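Local coordinates for core protein VP4 (Bluetongue virus, PDB 2JHP), which serves as the RNA-capping enzyme of the viral core, carrying several activities of cap synthesis on one chain and probably methylating the cap with S-adenosylmethionine as donor, at residues P493-A496 with M497-A500; K115-G118 with D119-N123; D469-G472 with A473-L477. All coordinates share one frame; numbering follows the deposited sequence.

Contact 1 (P493-A496 with M497-A500). With GUN (guanine), chain E.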
loop_
_atom_site.group_PDB
_atom_site.type_symbol
_atom_site.label_atom_id
_atom_site.label_comp_id
_atom_site.label_asym_id
_atom_site.label_seq_id
_atom_site.Cartn_x
_atom_site.Cartn_y
_atom_site.Cartn_z
ATOM N N PRO A 493 5.234 15.591 -0.065
ATOM C CA PRO A 493 5.257 15.834 -1.514
ATOM C C PRO A 493 6.521 15.341 -2.243
ATOM O O PRO A 493 6.417 14.824 -3.364
ATOM C CB PRO A 493 5.074 17.352 -1.607
ATOM C CG PRO A 493 4.285 17.689 -0.342
ATOM C CD PRO A 493 4.952 16.828 0.688
ATOM N N ALA A 494 7.688 15.477 -1.618
ATOM C CA ALA A 494 8.935 14.967 -2.196
ATOM C C ALA A 494 8.880 13.447 -2.410
ATOM O O ALA A 494 9.249 12.934 -3.473
ATOM C CB ALA A 494 10.110 15.338 -1.321
ATOM N N TRP A 495 8.400 12.738 -1.395
ATOM C CA TRP A 495 8.245 11.306 -1.466
ATOM C C TRP A 495 7.305 10.920 -2.603
ATOM O O TRP A 495 7.673 10.138 -3.474
ATOM C CB TRP A 495 7.741 10.756 -0.128
ATOM C CG TRP A 495 7.523 9.291 -0.185
ATOM C CD1 TRP A 495 6.321 8.644 -0.218
ATOM C CD2 TRP A 495 8.532 8.273 -0.271
ATOM N NE1 TRP A 495 6.520 7.288 -0.301
ATOM C CE2 TRP A 495 7.865 7.031 -0.323
ATOM C CE3 TRP A 495 9.933 8.290 -0.270
ATOM C CZ2 TRP A 495 8.552 5.806 -0.392
ATOM C CZ3 TRP A 495 10.618 7.075 -0.337
ATOM C CH2 TRP A 495 9.925 5.851 -0.405
ATOM N N ALA A 496 6.097 11.480 -2.584
ATOM C CA ALA A 496 5.090 11.279 -3.630
ATOM C C ALA A 496 5.707 11.452 -5.019
ATOM O O ALA A 496 5.438 10.670 -5.916
ATOM C CB ALA A 496 3.920 12.238 -3.428
ATOM N N MET A 497 6.587 12.441 -5.147
ATOM C CA MET A 497 7.269 12.754 -6.399
ATOM C C MET A 497 8.354 11.780 -6.855
ATOM O O MET A 497 8.897 11.947 -7.944
ATOM C CB MET A 497 7.799 14.184 -6.365
ATOM C CG MET A 497 6.730 15.207 -6.683
ATOM S SD MET A 497 7.225 16.906 -6.456
ATOM C CE MET A 497 7.859 17.255 -8.077
ATOM N N ASN A 498 8.669 10.770 -6.042
ATOM C CA ASN A 498 9.474 9.643 -6.504
ATOM C C ASN A 498 8.691 8.652 -7.352
ATOM O O ASN A 498 9.282 7.734 -7.921
ATOM C CB ASN A 498 10.044 8.875 -5.319
ATOM C CG ASN A 498 11.122 9.646 -4.582
ATOM O OD1 ASN A 498 11.991 10.271 -5.188
ATOM N ND2 ASN A 498 11.070 9.597 -3.261
ATOM N N PHE A 499 7.364 8.807 -7.407
ATOM C CA PHE A 499 6.507 7.860 -8.117
ATOM C C PHE A 499 5.828 8.499 -9.337
ATOM O O PHE A 499 5.475 9.690 -9.336
ATOM C CB PHE A 499 5.445 7.249 -7.185
ATOM C CG PHE A 499 6.000 6.387 -6.045
ATOM C CD1 PHE A 499 6.228 6.923 -4.778
ATOM C CD2 PHE A 499 6.233 5.020 -6.224
ATOM C CE1 PHE A 499 6.711 6.106 -3.739
ATOM C CE2 PHE A 499 6.705 4.233 -5.197
ATOM C CZ PHE A 499 6.945 4.781 -3.952
ATOM N N ALA A 500 5.664 7.717 -10.395
ATOM C CA ALA A 500 4.693 8.095 -11.404
ATOM C C ALA A 500 3.433 7.333 -11.084
ATOM O O ALA A 500 3.498 6.186 -10.632
ATOM C CB ALA A 500 5.176 7.795 -12.857
HETATM N N9 GUN E . 2.239 1.973 2.130
HETATM C C8 GUN E . 2.635 0.701 2.146
HETATM N N7 GUN E . 3.746 0.578 1.415
HETATM C C5 GUN E . 4.067 1.778 0.931
HETATM C C6 GUN E . 5.104 2.244 0.122
HETATM O O6 GUN E . 5.970 1.477 -0.297
HETATM N N1 GUN E . 5.154 3.604 -0.212
HETATM C C2 GUN E . 4.148 4.452 0.279
HETATM N N2 GUN E . 4.163 5.737 -0.014
HETATM N N3 GUN E . 3.164 3.966 1.055
HETATM C C4 GUN E . 3.102 2.667 1.389
#

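Contact 2 (K115-G118 with D119-N123). With GUN (guanine), chain E; SAH (S-adenosyl-L-homocysteine), chain B.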
loop_
_atom_site.group_PDB
_atom_site.type_symbol
_atom_site.label_atom_id
_atom_site.label_comp_id
_atom_site.label_asym_id
_atom_site.label_seq_id
_atom_site.Cartn_x
_atom_site.Cartn_y
_atom_site.Cartn_z
ATOM N N LYS A 115 3.160 6.210 4.686
ATOM C CA LYS A 115 1.953 5.414 4.796
ATOM C C LYS A 115 0.753 6.234 4.338
ATOM O O LYS A 115 -0.119 5.727 3.642
ATOM C CB LYS A 115 1.749 4.936 6.230
ATOM C CG LYS A 115 1.128 3.555 6.344
ATOM C CD LYS A 115 0.522 3.315 7.733
ATOM C CE LYS A 115 -0.982 3.466 7.688
ATOM N NZ LYS A 115 -1.606 3.577 9.018
ATOM N N GLY A 116 0.738 7.509 4.713
ATOM C CA GLY A 116 -0.342 8.418 4.354
ATOM C C GLY A 116 -0.483 8.547 2.852
ATOM O O GLY A 116 -1.597 8.529 2.317
ATOM N N PHE A 117 0.652 8.661 2.171
ATOM C CA PHE A 117 0.649 8.767 0.727
ATOM C C PHE A 117 0.055 7.508 0.076
ATOM O O PHE A 117 -0.918 7.588 -0.679
ATOM C CB PHE A 117 2.048 9.076 0.199
ATOM C CG PHE A 117 2.174 8.938 -1.265
ATOM C CD1 PHE A 117 1.533 9.800 -2.107
ATOM C CD2 PHE A 117 2.934 7.944 -1.800
ATOM C CE1 PHE A 117 1.647 9.674 -3.474
ATOM C CE2 PHE A 117 3.073 7.796 -3.166
ATOM C CZ PHE A 117 2.424 8.674 -4.016
ATOM N N GLY A 118 0.632 6.352 0.388
ATOM C CA GLY A 118 0.120 5.081 -0.116
ATOM C C GLY A 118 -1.337 4.797 0.214
ATOM O O GLY A 118 -2.038 4.209 -0.597
ATOM N N ASP A 119 -1.780 5.217 1.400
ATOM C CA ASP A 119 -3.142 4.964 1.883
ATOM C C ASP A 119 -4.185 5.783 1.145
ATOM O O ASP A 119 -5.315 5.339 0.961
ATOM C CB ASP A 119 -3.273 5.278 3.380
ATOM C CG ASP A 119 -2.622 4.227 4.281
ATOM O OD1 ASP A 119 -1.914 3.310 3.807
ATOM O OD2 ASP A 119 -2.819 4.353 5.501
ATOM N N ALA A 120 -3.805 6.995 0.766
ATOM C CA ALA A 120 -4.680 7.858 0.019
ATOM C C ALA A 120 -4.914 7.264 -1.367
ATOM O O ALA A 120 -6.046 7.193 -1.823
ATOM C CB ALA A 120 -4.103 9.238 -0.057
ATOM N N LEU A 121 -3.855 6.794 -2.013
ATOM C CA LEU A 121 -3.981 6.119 -3.296
ATOM C C LEU A 121 -4.740 4.802 -3.196
ATOM O O LEU A 121 -5.442 4.427 -4.124
ATOM C CB LEU A 121 -2.609 5.864 -3.916
ATOM C CG LEU A 121 -1.747 7.066 -4.298
ATOM C CD1 LEU A 121 -0.555 6.601 -5.156
ATOM C CD2 LEU A 121 -2.545 8.138 -5.027
ATOM N N ARG A 122 -4.589 4.090 -2.085
ATOM C CA ARG A 122 -5.219 2.793 -1.956
ATOM C C ARG A 122 -6.708 2.930 -1.681
ATOM O O ARG A 122 -7.501 2.096 -2.127
ATOM C CB ARG A 122 -4.557 1.956 -0.872
ATOM C CG ARG A 122 -4.710 0.447 -1.106
ATOM C CD ARG A 122 -4.008 -0.415 -0.057
ATOM N NE ARG A 122 -2.577 -0.140 -0.026
ATOM C CZ ARG A 122 -2.004 0.671 0.850
ATOM N NH1 ARG A 122 -2.755 1.262 1.765
ATOM N NH2 ARG A 122 -0.695 0.887 0.801
ATOM N N ASN A 123 -7.093 3.980 -0.955
ATOM C CA ASN A 123 -8.499 4.203 -0.664
ATOM C C ASN A 123 -9.261 4.542 -1.909
ATOM O O ASN A 123 -10.312 4.006 -2.117
ATOM C CB ASN A 123 -8.693 5.228 0.453
ATOM C CG ASN A 123 -8.173 4.721 1.810
ATOM O OD1 ASN A 123 -7.804 3.547 1.971
ATOM N ND2 ASN A 123 -8.137 5.617 2.788
HETATM N N9 GUN E . 2.239 1.973 2.130
HETATM C C8 GUN E . 2.635 0.701 2.146
HETATM N N7 GUN E . 3.746 0.578 1.415
HETATM C C5 GUN E . 4.067 1.778 0.931
HETATM C C6 GUN E . 5.104 2.244 0.122
HETATM O O6 GUN E . 5.970 1.477 -0.297
HETATM N N1 GUN E . 5.154 3.604 -0.212
HETATM C C2 GUN E . 4.148 4.452 0.279
HETATM N N2 GUN E . 4.163 5.737 -0.014
HETATM N N3 GUN E . 3.164 3.966 1.055
HETATM C C4 GUN E . 3.102 2.667 1.389
HETATM N N SAH B . 0.585 -3.307 -3.252
HETATM C CA SAH B . 0.772 -3.100 -1.781
HETATM C CB SAH B . 2.114 -3.582 -1.224
HETATM C CG SAH B . 3.332 -3.660 -2.127
HETATM S SD SAH B . 4.667 -4.577 -1.311
HETATM C C SAH B . 0.488 -1.670 -1.347
HETATM O O SAH B . -0.477 -1.057 -1.809
HETATM O OXT SAH B . 1.189 -1.110 -0.505
HETATM C "C5'" SAH B . 5.151 -5.297 -2.906
HETATM C "C4'" SAH B . 4.700 -6.738 -3.069
HETATM O "O4'" SAH B . 4.422 -7.027 -4.424
HETATM C "C3'" SAH B . 5.757 -7.737 -2.606
HETATM O "O3'" SAH B . 5.072 -8.749 -1.886
HETATM C "C2'" SAH B . 6.311 -8.327 -3.894
HETATM O "O2'" SAH B . 6.684 -9.673 -3.768
HETATM C "C1'" SAH B . 5.111 -8.203 -4.833
HETATM N N9 SAH B . 5.492 -8.176 -6.263
HETATM C C8 SAH B . 6.596 -7.578 -6.826
HETATM N N7 SAH B . 6.572 -7.795 -8.166
HETATM C C5 SAH B . 5.470 -8.521 -8.471
HETATM C C6 SAH B . 4.954 -9.012 -9.673
HETATM N N6 SAH B . 5.587 -8.781 -10.820
HETATM N N1 SAH B . 3.773 -9.732 -9.675
HETATM C C2 SAH B . 3.104 -9.965 -8.486
HETATM N N3 SAH B . 3.611 -9.481 -7.293
HETATM C C4 SAH B . 4.778 -8.770 -7.280
#

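Contact 3 (D469-G472 with A473-L477)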
loop_
_atom_site.group_PDB
_atom_site.type_symbol
_atom_site.label_atom_id
_atom_site.label_comp_id
_atom_site.label_asym_id
_atom_site.label_seq_id
_atom_site.Cartn_x
_atom_site.Cartn_y
_atom_site.Cartn_z
ATOM N N ASP A 469 2.968 12.591 -11.694
ATOM C CA ASP A 469 3.845 12.256 -10.592
ATOM C C ASP A 469 2.978 12.138 -9.354
ATOM O O ASP A 469 1.861 12.651 -9.338
ATOM C CB ASP A 469 4.967 13.284 -10.412
ATOM C CG ASP A 469 4.465 14.649 -9.983
ATOM O OD1 ASP A 469 3.743 14.733 -8.966
ATOM O OD2 ASP A 469 4.814 15.657 -10.648
ATOM N N GLY A 470 3.492 11.460 -8.327
ATOM C CA GLY A 470 2.739 11.176 -7.112
ATOM C C GLY A 470 2.047 12.368 -6.478
ATOM O O GLY A 470 0.891 12.269 -6.055
ATOM N N ASN A 471 2.754 13.490 -6.396
ATOM C CA ASN A 471 2.176 14.675 -5.786
ATOM C C ASN A 471 1.054 15.244 -6.639
ATOM O O ASN A 471 0.013 15.626 -6.112
ATOM C CB ASN A 471 3.233 15.743 -5.521
ATOM C CG ASN A 471 2.709 16.884 -4.630
ATOM O OD1 ASN A 471 3.087 18.027 -4.807
ATOM N ND2 ASN A 471 1.891 16.556 -3.659
ATOM N N GLY A 472 1.277 15.279 -7.954
ATOM C CA GLY A 472 0.257 15.664 -8.922
ATOM C C GLY A 472 -0.972 14.789 -8.788
ATOM O O GLY A 472 -2.103 15.281 -8.763
ATOM N N ALA A 473 -0.732 13.488 -8.667
ATOM C CA ALA A 473 -1.779 12.490 -8.554
ATOM C C ALA A 473 -2.653 12.732 -7.341
ATOM O O ALA A 473 -3.877 12.612 -7.429
ATOM C CB ALA A 473 -1.177 11.111 -8.502
ATOM N N ILE A 474 -2.034 13.086 -6.219
ATOM C CA ILE A 474 -2.772 13.347 -4.989
ATOM C C ILE A 474 -3.599 14.635 -5.113
ATOM O O ILE A 474 -4.768 14.666 -4.752
ATOM C CB ILE A 474 -1.831 13.393 -3.767
ATOM C CG1 ILE A 474 -1.258 11.993 -3.462
ATOM C CG2 ILE A 474 -2.525 14.018 -2.557
ATOM C CD1 ILE A 474 -2.163 11.019 -2.659
ATOM N N LEU A 475 -2.978 15.680 -5.643
ATOM C CA LEU A 475 -3.622 16.964 -5.851
ATOM C C LEU A 475 -4.794 16.860 -6.828
ATOM O O LEU A 475 -5.806 17.550 -6.678
ATOM C CB LEU A 475 -2.585 17.960 -6.369
ATOM C CG LEU A 475 -1.914 18.927 -5.385
ATOM C CD1 LEU A 475 -2.415 18.801 -3.944
ATOM C CD2 LEU A 475 -0.414 18.826 -5.462
ATOM N N PHE A 476 -4.644 16.001 -7.831
ATOM C CA PHE A 476 -5.726 15.689 -8.737
ATOM C C PHE A 476 -6.910 15.081 -7.981
ATOM O O PHE A 476 -8.054 15.488 -8.191
ATOM C CB PHE A 476 -5.255 14.740 -9.833
ATOM C CG PHE A 476 -6.272 14.521 -10.914
ATOM C CD1 PHE A 476 -6.463 15.479 -11.912
ATOM C CD2 PHE A 476 -7.053 13.372 -10.934
ATOM C CE1 PHE A 476 -7.392 15.286 -12.912
ATOM C CE2 PHE A 476 -7.983 13.176 -11.931
ATOM C CZ PHE A 476 -8.150 14.135 -12.924
ATOM N N LEU A 477 -6.626 14.125 -7.102
ATOM C CA LEU A 477 -7.666 13.445 -6.333
ATOM C C LEU A 477 -8.240 14.329 -5.252
ATOM O O LEU A 477 -9.412 14.219 -4.948
ATOM C CB LEU A 477 -7.155 12.117 -5.731
ATOM C CG LEU A 477 -6.771 11.031 -6.739
ATOM C CD1 LEU A 477 -5.849 9.974 -6.140
ATOM C CD2 LEU A 477 -8.027 10.416 -7.328
#

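Contact 1 (P493-A496 with M497-A500)
Phe-499 turns its ring edge toward one face of the Trp-495 indole, its CE1 standing 3.7 Å from Trp-495 CE2. The planes meet at 74°, an offset edge-to-face pair in which aromatic hydrogens approach the indole pi cloud near its rim. Asn-498 comes to the same side of the indole, and its ND2 lies 3.5 Å from Trp-495 CE3. The amide stands almost perpendicular to the ring. At the indole edge waits the guanine: its N2 is 2.8 Å from Trp-495 NE1. Both nitrogens are normally donors, so the exact placing of the base is doubtful here.

These groups are brought together by the chain reversing at the end of the short helix 493-496. Met-497 N still donates helically to Pro-493 O, at 3.0 Å. Next comes a type I turn from Ala-496 to Phe-499, in which Phe-499 N reaches Ala-496 O at 3.1 Å, while Asn-498 N bonds to Trp-495 O at 2.8 Å. With CG anti to its backbone N (chi1 178°), Trp-495 carries the indole out beside the turn, and Phe-499 comes up to one face of it. Ala-496 suits its place because its methyl is wedged between Phe-117 and the start of helix 470-480; proline suits the first turn of a helix, where its nitrogen needs no hydrogen.

Farther out, Arg-114 makes a cation-pi contact with Trp-495, and Tyr-446 meets it edge-to-face. Phe-410 and Trp-437 meet Phe-499 likewise. Aromatic packing and the cation-pi contact thus hold the indole, consistent with a firmly placed pocket wall, to which Tyr-446 OH adds a hydrogen bond to the base.

Contact 2 (K115-G118 with D119-N123)
Lys-115 crosses Asp-119, one helical turn ahead, at a slant. Its chain bends at chi3 (102°), off the usual values, which puts CE nearer to Asp-119 OD2 than NZ, at 3.8 Å. The result is a long, poorly directed salt bridge of an exposed lysine whose modelled end is doubtful. The backbone between the two is closer, for Asp-119 N donates to Lys-115 O at 2.8 Å. The other carboxylate oxygen serves Arg-122: NH1 reaches Asp-119 OD1 at 3.0 Å, with the oxygen in the guanidinium plane but met from above the plane of the carboxylate. Asp-119 therefore joins both cations in one network and would help to fix the rotation of the arginine.

Gly-116 continues the helix by accepting from Ala-120 N. Phe-117 leaves the helix at CB with CG anti to the backbone N (chi1 169°). The phenyl then offers its CZ end to apolar Leu-121, 3.8 Å from CD1, and its CD2 edge to guanine N2, 3.1 Å away. Phe-410 and Ile-474 add to the apolar surroundings.

At Gly-118 a beta carbon would run into guanine N3; the bare CA lets the base lie against the helix, with N3 3.4 Å from it. The Gly-118 carbonyl accepts from Arg-122 N, and its oxygen also lies over one face of that residue's guanidinium. At the guanidinium edge NE donates to SAH O at 2.9 Å. NH2 bonds SAH OXT at 3.0 Å and, weakly, O as well, so the negative charge of the homocysteine carboxylate is probably offset by the arginine. The arrangement lines the guanine and SAH pockets, consistent with a Rossmann-like methyltransferase.

Contact 3 (D469-G472 with A473-L477)
The flat amide of Asn-471 has a methyl of Leu-475 standing over one side, with Leu-475 CD2 3.8 Å from Asn-471 CG. The same methyl rests 3.3 Å from Asn-471 O. Its exact place deserves caution, since Leu-475 is modelled with chi2 near zero, an eclipsed and unusual torsion. Asn-471 also packs against Pro-493, Ala-496 and Met-497.

The second flat group, the carboxylate of Asp-469, caps the N-terminus of helix 470-480. OD1 accepts from Gly-472 N at 2.7 Å, in a nearly straight bond (175°) met on the syn side of the oxygen and somewhat out of the carboxylate plane. Meanwhile OD2 is held by a salt bridge to Arg-519. Aspartate is well fitted to an N-cap: its short chain turns back to a backbone N-H of the first turn, and its charge would be favoured by the helix dipole. The third, the ring of Phe-476, projects away from the first turn to meet Trp-570, with the two planes inclined at about 65°; only its CB stays near the helix start, 3.4 Å from Gly-472 O.

Beneath these side chains the helix is regular from its beginning. Ala-473 N bonds to Asp-469 O at 2.8 Å, and Ile-474 N, Leu-475 N and Phe-476 N follow to Gly-470 O, Asn-471 O and Gly-472 O. Gly-470, without a side chain, lets Ala-496 and Phe-117 come close, and small Ala-473 lets the helix lie on Val-501 of strand 499-503. Helix 470-480 rises directly from strand 466-469; Ala-473 and Phe-476 lie on strand 499-503, while Ile-474 and Leu-477 face helix 114-128.

The three contacts converge beside one guanine and SAH site, probably that of a methyltransferase, with centres 9 to 12 Å apart. Contacts 1 and 2 both touch the guanine and meet through Phe-117, whose CE1 lies 3.4 Å from Ala-496 CB. Contact 3 stands behind them as second shell: Phe-499 O approaches Gly-470 N at 2.8 Å, a probable hydrogen bond, and Ile-474 CD1 packs 3.7 Å from Ala-120 CB. Only contact 2 also binds SAH. The guanine N7 is 5.9 Å from the SAH sulfur SD, a separation consistent with a purine bound near the methyl-transfer position and possibly with N7 methylation of the cap.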